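PDB 1Y9Z: alkaline serine protease from Pseudoalteromonas sp., which probably cleaves peptide bonds in proteins as a cold-adapted serine protease of the subtilisin family. Local coordinates for residues D404-A408 and G409-Q413; Q393-A396 and A397-T401; A142-T145 and H146-N149; E363-G367 and T368-T372; T340-A343 and L344-K347. All coordinates share one frame; numbering follows the deposited sequence.

Contact 1. Residues D404-A408 and G409-Q413; sequences DLSVA and GRDNQ. With CA (calcium ion), chain D.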
# COMPACT_ATOMS: atom_id res chain seq x y z
N ASP A 404 15.99 10.61 5.47
CA ASP A 404 16.54 9.64 6.42
C ASP A 404 15.53 9.30 7.52
O ASP A 404 14.98 10.19 8.16
CB ASP A 404 17.82 10.21 7.03
CG ASP A 404 18.64 9.16 7.75
OD1 ASP A 404 18.24 7.98 7.77
OD2 ASP A 404 19.71 9.52 8.30
N LEU A 405 15.31 8.00 7.72
CA LEU A 405 14.38 7.52 8.75
C LEU A 405 15.13 6.66 9.76
O LEU A 405 16.28 6.28 9.53
CB LEU A 405 13.27 6.68 8.11
CG LEU A 405 12.40 7.28 7.01
CD1 LEU A 405 11.35 6.25 6.58
CD2 LEU A 405 11.73 8.55 7.51
N SER A 406 14.49 6.36 10.88
CA SER A 406 15.09 5.53 11.91
C SER A 406 16.47 6.05 12.32
O SER A 406 16.68 7.26 12.39
CB SER A 406 15.21 4.09 11.40
OG SER A 406 15.63 3.20 12.42
N VAL A 407 17.39 5.14 12.59
CA VAL A 407 18.74 5.53 12.98
C VAL A 407 19.39 6.34 11.86
O VAL A 407 19.11 6.12 10.68
CB VAL A 407 19.61 4.29 13.30
CG1 VAL A 407 19.75 3.42 12.06
CG2 VAL A 407 20.98 4.73 13.81
N ALA A 408 20.25 7.28 12.23
CA ALA A 408 20.94 8.12 11.26
C ALA A 408 21.69 7.29 10.23
O ALA A 408 22.34 6.30 10.57
CB ALA A 408 21.90 9.06 11.97
N GLY A 409 21.59 7.70 8.97
CA GLY A 409 22.27 7.00 7.90
C GLY A 409 21.49 5.82 7.36
O GLY A 409 20.40 5.50 7.85
N ARG A 410 22.04 5.16 6.35
CA ARG A 410 21.37 4.02 5.75
C ARG A 410 21.25 2.88 6.76
O ARG A 410 22.19 2.60 7.50
CB ARG A 410 22.15 3.53 4.53
CG ARG A 410 21.48 2.38 3.80
CD ARG A 410 22.29 1.92 2.59
NE ARG A 410 21.57 0.90 1.84
CZ ARG A 410 21.90 0.48 0.62
NH1 ARG A 410 21.17 -0.45 0.02
NH2 ARG A 410 22.95 1.00 -0.00
N ASP A 411 20.08 2.25 6.81
CA ASP A 411 19.88 1.11 7.70
C ASP A 411 19.12 0.03 6.95
O ASP A 411 18.52 0.29 5.91
CB ASP A 411 19.15 1.52 8.99
CG ASP A 411 17.86 2.28 8.73
OD1 ASP A 411 17.86 3.52 8.87
OD2 ASP A 411 16.86 1.62 8.39
N ASN A 412 19.15 -1.19 7.48
CA ASN A 412 18.50 -2.33 6.83
C ASN A 412 16.98 -2.29 6.84
O ASN A 412 16.33 -2.94 6.02
CB ASN A 412 18.96 -3.65 7.47
CG ASN A 412 20.43 -3.96 7.21
OD1 ASN A 412 20.90 -5.04 7.54
ND2 ASN A 412 21.15 -3.01 6.61
N GLN A 413 16.40 -1.53 7.77
CA GLN A 413 14.95 -1.43 7.85
C GLN A 413 14.34 -0.47 6.83
O GLN A 413 13.35 -0.81 6.17
CB GLN A 413 14.52 -0.99 9.25
CG GLN A 413 14.59 -2.08 10.30
CD GLN A 413 16.00 -2.43 10.72
OE1 GLN A 413 16.28 -3.56 11.11
NE2 GLN A 413 16.90 -1.45 10.65
CA CA D . 18.26 5.79 8.59
O HOH W 1 16.88 5.50 6.64
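A calcium-binding loop between helix 391-401 and helix 421-430 brings Asp404, Gly409 and Asp411 round one calcium ion, a compact example of how one short segment of chain can enclose a metal. Six oxygens surround the ion in a roughly octahedral shell: Asp404 OD1 opposite Asp411 OD1, Leu405 O opposite Gly409 O, and Val407 O opposite a water that also accepts from Leu405 N. The two carboxylates are held by the metal with Asp404 OD1 and Asp411 OD1 4.6 Å apart, and the cation probably offsets their mutual repulsion. Asp404 OD1 binds the calcium at 2.3 Å. Asp404 OD2 takes the N-H of Gly409 N on its syn side at 2.7 Å, in a fairly straight bond (161°) that together with the calcium bond at OD1 fixes the carboxylate's rotation. Glycine suits position 409, since a beta carbon would collide with Ala408 O. Asp411 is pinned likewise: OD1 is on the metal, and OD2 accepts from Thr414 N, just beyond these residues. Its CG sits between backbone N and carbonyl carbon (chi1 52°), which turns the carboxylate in toward the ion. Val407 runs alongside it the other way, CG1 3.7 Å from Asp411 CB.

Contact 2. Residues Q393-A396 and A397-T401; sequences QVRA and ALNAT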
# COMPACT_ATOMS: atom_id res chain seq x y z
N GLN A 393 21.43 7.10 -12.89
CA GLN A 393 21.47 8.47 -12.39
C GLN A 393 20.20 8.83 -11.63
O GLN A 393 20.26 9.51 -10.60
CB GLN A 393 21.70 9.44 -13.56
CG GLN A 393 23.15 9.44 -14.04
CD GLN A 393 23.37 10.22 -15.32
OE1 GLN A 393 24.50 10.58 -15.65
NE2 GLN A 393 22.30 10.48 -16.05
N VAL A 394 19.06 8.36 -12.11
CA VAL A 394 17.79 8.62 -11.43
C VAL A 394 17.79 7.88 -10.09
O VAL A 394 17.36 8.41 -9.07
CB VAL A 394 16.59 8.15 -12.28
CG1 VAL A 394 15.30 8.26 -11.48
CG2 VAL A 394 16.49 9.01 -13.54
N ARG A 395 18.27 6.63 -10.11
CA ARG A 395 18.34 5.81 -8.90
C ARG A 395 19.16 6.55 -7.84
O ARG A 395 18.76 6.64 -6.68
CB ARG A 395 18.98 4.46 -9.24
CG ARG A 395 19.06 3.48 -8.09
CD ARG A 395 19.59 2.14 -8.58
NE ARG A 395 19.78 1.18 -7.50
CZ ARG A 395 20.29 -0.03 -7.67
NH1 ARG A 395 20.44 -0.84 -6.63
NH2 ARG A 395 20.65 -0.44 -8.89
N ALA A 396 20.31 7.08 -8.25
CA ALA A 396 21.18 7.81 -7.33
C ALA A 396 20.47 9.04 -6.79
O ALA A 396 20.60 9.37 -5.60
CB ALA A 396 22.46 8.21 -8.05
N ALA A 397 19.73 9.73 -7.65
CA ALA A 397 19.01 10.93 -7.23
C ALA A 397 17.98 10.60 -6.16
O ALA A 397 17.84 11.33 -5.18
CB ALA A 397 18.32 11.56 -8.43
N LEU A 398 17.26 9.49 -6.33
CA LEU A 398 16.25 9.09 -5.36
C LEU A 398 16.89 8.79 -4.01
O LEU A 398 16.39 9.19 -2.96
CB LEU A 398 15.48 7.87 -5.86
CG LEU A 398 14.72 8.05 -7.18
CD1 LEU A 398 14.08 6.73 -7.58
CD2 LEU A 398 13.66 9.13 -7.03
N ASN A 399 18.01 8.08 -4.03
CA ASN A 399 18.72 7.72 -2.80
C ASN A 399 19.33 8.93 -2.12
O ASN A 399 19.27 9.06 -0.90
CB ASN A 399 19.81 6.70 -3.12
CG ASN A 399 19.25 5.35 -3.52
OD1 ASN A 399 19.94 4.55 -4.16
ND2 ASN A 399 18.02 5.09 -3.13
N ALA A 400 19.92 9.82 -2.91
CA ALA A 400 20.57 11.01 -2.38
C ALA A 400 19.59 12.00 -1.75
O ALA A 400 19.98 12.79 -0.89
CB ALA A 400 21.37 11.69 -3.47
N THR A 401 18.33 11.96 -2.17
CA THR A 401 17.34 12.90 -1.65
C THR A 401 16.27 12.30 -0.75
O THR A 401 15.37 13.01 -0.31
CB THR A 401 16.64 13.64 -2.81
OG1 THR A 401 15.94 12.70 -3.63
CG2 THR A 401 17.66 14.38 -3.65
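Arg395 and Asn399, one helical turn apart on helix 391-401, project from it in the same direction, yet their flat ends are not stacked: the guanidinium and amide planes stand 72° apart. The extended arginine chain leaves with CG anti to N (chi1 -177°) and carries its head well beyond the asparagine, to a salt bridge between NE and Glu197 and a bond from NH2 to Asp172 O. Asn399 stays closer to the helix, its CG 3.4 Å from Arg395 O. With an alanine here, a gap would probably open beside the stem of Arg395 and by Met175, and the Arg395 carbonyl would lose the amide lying over it. Around the helix from this polar pair, Leu398 folds back over the preceding turn, its CG 3.3 Å from Val394 O and 4.3 Å from Val394 CG1. This apolar ridge meets Trp383 and Ala379 of helix 368-385. Thr401 adds a side-chain bond, OG1 giving its proton to Ala397 O at 2.8 Å. The chemistry is thus divided by face, apolar against the preceding helix and charged toward Glu197, a sodium ligand whose negative charge probably tempers the repulsion between that ion and Arg395.

Contact 3. Residues A142-T145 and H146-N149; sequences ALNT and HYNN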
# COMPACT_ATOMS: atom_id res chain seq x y z
N ALA A 142 21.09 -11.13 -16.46
CA ALA A 142 20.07 -10.60 -17.36
C ALA A 142 19.54 -9.26 -16.87
O ALA A 142 19.38 -8.32 -17.65
CB ALA A 142 18.92 -11.59 -17.50
N LEU A 143 19.27 -9.16 -15.57
CA LEU A 143 18.76 -7.91 -15.01
C LEU A 143 19.83 -6.82 -14.99
O LEU A 143 19.52 -5.65 -15.22
CB LEU A 143 18.20 -8.14 -13.60
CG LEU A 143 16.73 -8.59 -13.58
CD1 LEU A 143 16.54 -9.86 -14.39
CD2 LEU A 143 16.28 -8.81 -12.14
N ASN A 144 21.08 -7.19 -14.74
CA ASN A 144 22.15 -6.21 -14.73
C ASN A 144 22.30 -5.62 -16.13
O ASN A 144 22.58 -4.43 -16.29
CB ASN A 144 23.47 -6.86 -14.31
CG ASN A 144 24.54 -5.84 -13.95
OD1 ASN A 144 25.73 -6.13 -13.99
ND2 ASN A 144 24.11 -4.64 -13.57
N THR A 145 22.11 -6.46 -17.15
CA THR A 145 22.21 -6.01 -18.53
C THR A 145 21.13 -4.97 -18.82
O THR A 145 21.41 -3.93 -19.40
CB THR A 145 22.07 -7.20 -19.50
OG1 THR A 145 23.18 -8.09 -19.33
CG2 THR A 145 22.05 -6.71 -20.95
N HIS A 146 19.90 -5.26 -18.41
CA HIS A 146 18.80 -4.32 -18.62
C HIS A 146 19.08 -3.00 -17.90
O HIS A 146 18.88 -1.93 -18.46
CB HIS A 146 17.49 -4.91 -18.12
CG HIS A 146 16.78 -5.75 -19.13
ND1 HIS A 146 16.39 -7.05 -18.89
CD2 HIS A 146 16.37 -5.46 -20.39
CE1 HIS A 146 15.78 -7.53 -19.96
NE2 HIS A 146 15.76 -6.58 -20.89
N TYR A 147 19.55 -3.09 -16.66
CA TYR A 147 19.86 -1.91 -15.87
C TYR A 147 20.95 -1.08 -16.55
O TYR A 147 20.82 0.14 -16.67
CB TYR A 147 20.31 -2.33 -14.47
CG TYR A 147 20.74 -1.20 -13.57
CD1 TYR A 147 19.90 -0.12 -13.30
CD2 TYR A 147 22.00 -1.21 -12.97
CE1 TYR A 147 20.29 0.91 -12.46
CE2 TYR A 147 22.40 -0.18 -12.12
CZ TYR A 147 21.55 0.88 -11.87
OH TYR A 147 21.94 1.89 -11.02
N ASN A 148 22.02 -1.73 -16.99
CA ASN A 148 23.10 -1.01 -17.65
C ASN A 148 22.64 -0.45 -18.99
O ASN A 148 23.18 0.55 -19.46
CB ASN A 148 24.32 -1.92 -17.84
CG ASN A 148 24.97 -2.30 -16.53
OD1 ASN A 148 25.09 -1.47 -15.62
ND2 ASN A 148 25.39 -3.55 -16.41
N ASN A 149 21.64 -1.08 -19.59
CA ASN A 149 21.11 -0.60 -20.86
C ASN A 149 20.21 0.61 -20.65
O ASN A 149 19.72 1.20 -21.60
CB ASN A 149 20.32 -1.70 -21.59
CG ASN A 149 21.23 -2.74 -22.21
OD1 ASN A 149 22.42 -2.52 -22.40
ND2 ASN A 149 20.65 -3.89 -22.56
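Asn144 and Asn148 meet one turn apart on helix 137-148, their side chains crossing at a slant with the amide planes 63° apart. Asn148 reaches back over the preceding turn, its CG 3.2 Å from Asn144 O. That carbonyl is already engaged by the backbone N-H of Asn148 at 2.8 Å, and the nearby Asn148 ND2 is badly angled for a second bond. Nor do the two amides bond to each other as modelled, since Asn144 ND2 faces Asn148 ND2 at 3.3 Å, donor against donor. The same ND2 of Asn144 also lies at the edge of the Tyr147 ring, 4.1 Å from CD2 and near the ring plane. The next pair in sequence behaves differently: Thr145 and Asn149 run alongside one another, with Thr145 CG2 3.5 Å from Asn149 ND2.

Backbone bonds set the spacing of these groups, Tyr147 N to Leu143 O and Asn149 N to Thr145 O, both 2.9 Å. A chi1 of -166° swings the Asn144 amide to the side of its carbonyl carbon, where it meets Asn148 and Tyr147. The methyl of Thr145 faces Asn149 while its hydroxyl is bonded to Asn141 O, which fixes the rotation of the side chain.

Within the fold, this is the helical connection of a beta-alpha-beta unit, linking parallel strands 125-128 and 152-156. Leu143 is buried against Ile114 of helix 110-119 and against Pro168 and Tyr171, His146 packs on Ile114, Asp115 and Val118 of the same helix, and Tyr147 extends toward Ser392 of helix 391-401.

Contact 4. Residues E363-G367 and T368-T372; sequences EYYNG and TSMAT. With PMS (phenylmethanesulfonic acid), chain H.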
# COMPACT_ATOMS: atom_id res chain seq x y z
N GLU A 363 -9.78 -0.72 -1.70
CA GLU A 363 -9.50 -1.44 -0.46
C GLU A 363 -8.14 -1.08 0.10
O GLU A 363 -7.23 -0.68 -0.63
CB GLU A 363 -9.57 -2.95 -0.69
CG GLU A 363 -9.59 -3.77 0.60
CD GLU A 363 -9.84 -5.25 0.38
OE1 GLU A 363 -9.98 -5.97 1.38
OE2 GLU A 363 -9.90 -5.69 -0.79
N TYR A 364 -8.01 -1.23 1.42
CA TYR A 364 -6.75 -0.98 2.10
C TYR A 364 -5.94 -2.27 2.10
O TYR A 364 -6.45 -3.34 2.44
CB TYR A 364 -7.00 -0.57 3.56
CG TYR A 364 -7.35 0.89 3.74
CD1 TYR A 364 -8.68 1.32 3.69
CD2 TYR A 364 -6.36 1.84 3.95
CE1 TYR A 364 -9.00 2.67 3.85
CE2 TYR A 364 -6.66 3.18 4.11
CZ TYR A 364 -7.98 3.59 4.05
OH TYR A 364 -8.26 4.93 4.20
N TYR A 365 -4.68 -2.16 1.69
CA TYR A 365 -3.74 -3.29 1.66
C TYR A 365 -2.48 -2.90 2.43
O TYR A 365 -2.18 -1.71 2.56
CB TYR A 365 -3.27 -3.61 0.23
CG TYR A 365 -4.17 -4.45 -0.65
CD1 TYR A 365 -3.64 -5.04 -1.80
CD2 TYR A 365 -5.52 -4.64 -0.38
CE1 TYR A 365 -4.43 -5.78 -2.66
CE2 TYR A 365 -6.33 -5.39 -1.25
CZ TYR A 365 -5.77 -5.95 -2.39
OH TYR A 365 -6.53 -6.68 -3.27
N ASN A 366 -1.75 -3.90 2.89
CA ASN A 366 -0.48 -3.71 3.60
C ASN A 366 0.58 -4.48 2.82
O ASN A 366 0.28 -5.54 2.27
CB ASN A 366 -0.48 -4.33 5.00
CG ASN A 366 -1.57 -3.80 5.89
OD1 ASN A 366 -1.98 -4.49 6.83
ND2 ASN A 366 -2.04 -2.59 5.63
N GLY A 367 1.80 -3.97 2.78
CA GLY A 367 2.85 -4.71 2.11
C GLY A 367 3.95 -3.91 1.45
O GLY A 367 3.77 -2.74 1.10
N THR A 368 5.12 -4.54 1.30
CA THR A 368 6.22 -3.88 0.62
C THR A 368 5.81 -3.77 -0.85
O THR A 368 6.35 -2.96 -1.59
CB THR A 368 7.54 -4.69 0.74
OG1 THR A 368 7.33 -6.06 0.36
CG2 THR A 368 8.07 -4.64 2.16
N SER A 369 4.82 -4.58 -1.25
CA SER A 369 4.31 -4.56 -2.61
C SER A 369 3.49 -3.30 -2.85
O SER A 369 3.22 -2.94 -3.99
CB SER A 369 3.67 -5.91 -2.73
OG SER A 369 4.31 -7.03 -3.07
N MET A 370 3.09 -2.63 -1.76
CA MET A 370 2.32 -1.39 -1.83
C MET A 370 3.29 -0.20 -1.82
O MET A 370 3.03 0.83 -2.43
CB MET A 370 1.36 -1.28 -0.65
CG MET A 370 0.04 -2.04 -0.79
SD MET A 370 0.18 -3.83 -1.03
CE MET A 370 0.08 -3.94 -2.80
N ALA A 371 4.41 -0.36 -1.12
CA ALA A 371 5.41 0.70 -1.06
C ALA A 371 6.11 0.81 -2.41
O ALA A 371 6.41 1.91 -2.89
CB ALA A 371 6.44 0.37 0.03
N THR A 372 6.35 -0.34 -3.04
CA THR A 372 7.03 -0.39 -4.32
C THR A 372 6.44 0.53 -5.40
O THR A 372 7.17 1.30 -6.01
CB THR A 372 7.10 -1.86 -4.82
OG1 THR A 372 7.89 -2.62 -3.89
CG2 THR A 372 7.76 -1.94 -6.19
C PMS H . 3.95 -9.65 -2.06
S PMS H . 4.98 -8.17 -2.22
C1 PMS H . 4.14 -10.67 -3.21
C2 PMS H . 5.14 -11.70 -3.05
C3 PMS H . 5.35 -12.66 -4.09
C4 PMS H . 4.53 -12.55 -5.28
C5 PMS H . 3.55 -11.55 -5.45
C6 PMS H . 3.31 -10.56 -4.44
O2S PMS H . 6.26 -8.58 -2.79
O1S PMS H . 5.19 -7.58 -0.92
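Strand 362-365 passes through Gly367, the N-cap, into helix 368-385, and the carbonyl of Gly367 accepts the N-H of Met370 at 2.9 Å from well above its plane, with a weaker bond from Ala371 N. The sequence Gly-Thr-Ser-Met-Ala is the subtilase serine motif. Phi 149° and psi 155° at Gly367 call for glycine, since a beta carbon would press on the preceding carbonyl and crowd Met370 SD. Met370, bent in mid-chain, reaches back across the turn: SD lies 3.7 Å from Tyr365 CB and CE is 4.0 Å from Tyr365 CD1. This is a Met-aromatic contact at the ring's edge, the sulfur 5.4 Å from the centroid of the Tyr365 ring, which stacks with His68. Were Met370 cut back to an alanine, a gap would probably open between strand and helix and the Tyr365 ring edge would lose its sulfur neighbour. At the start of the helix, Thr368 O is gripped from opposite faces by the backbone N and the hydroxyl of Thr372, one turn on. Thr368 OG1 lies 2.9 Å from the sulfonate O1S. Consistent with its role as the family's nucleophile, Ser369 is covalently modified, OG joined to the inhibitor's S at 1.6 Å.

Contact 5. Residues T340-A343 and L344-K347; sequences TGLA and LKAK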
# COMPACT_ATOMS: atom_id res chain seq x y z
N THR A 340 -6.61 10.97 14.67
CA THR A 340 -8.04 10.86 14.45
C THR A 340 -8.75 10.41 15.73
O THR A 340 -9.82 10.92 16.06
CB THR A 340 -8.35 9.88 13.31
OG1 THR A 340 -7.75 10.38 12.10
CG2 THR A 340 -9.85 9.75 13.10
N GLY A 341 -8.15 9.46 16.44
CA GLY A 341 -8.74 8.97 17.67
C GLY A 341 -8.84 10.06 18.72
O GLY A 341 -9.81 10.13 19.47
N LEU A 342 -7.82 10.92 18.78
CA LEU A 342 -7.82 12.00 19.76
C LEU A 342 -8.84 13.07 19.38
O LEU A 342 -9.45 13.70 20.24
CB LEU A 342 -6.43 12.62 19.87
CG LEU A 342 -5.32 11.71 20.39
CD1 LEU A 342 -4.01 12.49 20.48
CD2 LEU A 342 -5.69 11.15 21.75
N ALA A 343 -9.03 13.27 18.08
CA ALA A 343 -9.98 14.25 17.59
C ALA A 343 -11.39 13.79 17.93
O ALA A 343 -12.26 14.61 18.26
CB ALA A 343 -9.84 14.43 16.08
N LEU A 344 -11.62 12.48 17.87
CA LEU A 344 -12.92 11.91 18.18
C LEU A 344 -13.27 12.10 19.65
O LEU A 344 -14.45 12.06 20.02
CB LEU A 344 -12.95 10.43 17.81
CG LEU A 344 -12.98 10.12 16.31
CD1 LEU A 344 -12.77 8.63 16.07
CD2 LEU A 344 -14.31 10.58 15.72
N LYS A 345 -12.26 12.29 20.49
CA LYS A 345 -12.48 12.49 21.92
C LYS A 345 -13.36 13.71 22.16
O LYS A 345 -14.18 13.73 23.08
CB LYS A 345 -11.15 12.69 22.65
CG LYS A 345 -10.35 11.42 22.88
CD LYS A 345 -9.03 11.75 23.57
CE LYS A 345 -8.28 10.49 23.98
NZ LYS A 345 -9.01 9.72 25.02
N ALA A 346 -13.18 14.73 21.32
CA ALA A 346 -13.95 15.97 21.44
C ALA A 346 -15.40 15.80 21.01
O ALA A 346 -16.24 16.66 21.28
CB ALA A 346 -13.28 17.06 20.62
N LYS A 347 -15.69 14.69 20.33
CA LYS A 347 -17.05 14.43 19.85
C LYS A 347 -17.81 13.42 20.71
O LYS A 347 -18.90 12.99 20.35
CB LYS A 347 -17.00 13.93 18.41
CG LYS A 347 -16.28 14.88 17.46
CD LYS A 347 -16.92 16.26 17.46
CE LYS A 347 -16.17 17.22 16.55
NZ LYS A 347 -16.76 18.59 16.57
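Lys345 lays its aliphatic chain along Leu342, the two side chains pointing the same way from neighbouring turns of helix 338-345. The touch is made by CE of Lys345 and CD2 of Leu342 at 3.5 Å, tighter than an ordinary van der Waals contact between carbons. Closer to the backbone, Lys345 CB presses to 3.1 Å from Leu342 O. The chain is extended up to its last bond, where it bends (chi4 -66°) and carries NZ to a salt bridge with Glu259 and a weak bond with Tyr309 OH. A lysine can thus do two jobs at once, its methylenes packing on a leucine while its charge is probably balanced by Glu259.

A second pair sits on the buried side. Leu344 leans across the carbonyl of Thr340, with CG 3.3 Å from Thr340 O, and its CD1 comes within 4.3 Å of Thr340 CG2. The threonine's hydroxyl is taken up by Asp337.

The backbone changes character along these residues. Leu344 N bonds to Thr340 O at 3.0 Å in the alpha-helical pattern, but Lys345 N has only a weak bond to Gly341 O and a firmer one to Leu342 O at 3.2 Å, approached from above the carbonyl plane. For Ala346 N and Lys347 N too, the bonds run three residues back instead of four.

The helix lies against the large mixed sheet, which probably forms the inserted beta-barrel domain: Leu344 and Lys347 rest on Ile221 of strand 214-221 and on Tyr226, and Lys345 reaches Glu259 on strand 252-263.

How the contacts relate
Contact 4 holds the inhibited active site near the middle of the chain, its centre about 21 Å from that of contact 1, 23 Å from contact 2, and 27 Å from both contacts 3 and 5. None of these four touches it. Contact 2 is its successor in sequence, since helix 368-385 leads on to helix 391-401, and contact 1 follows, its centre about 16 Å from that of contact 2. Contacts 2 and 3 do meet: Arg395, its side chain about 4 Å from a bound sodium, packs with NH2 3.4 Å from Tyr147 CZ. Contacts 3 and 5 lie on opposite sides of the chain's centre, about 51 Å apart between centres.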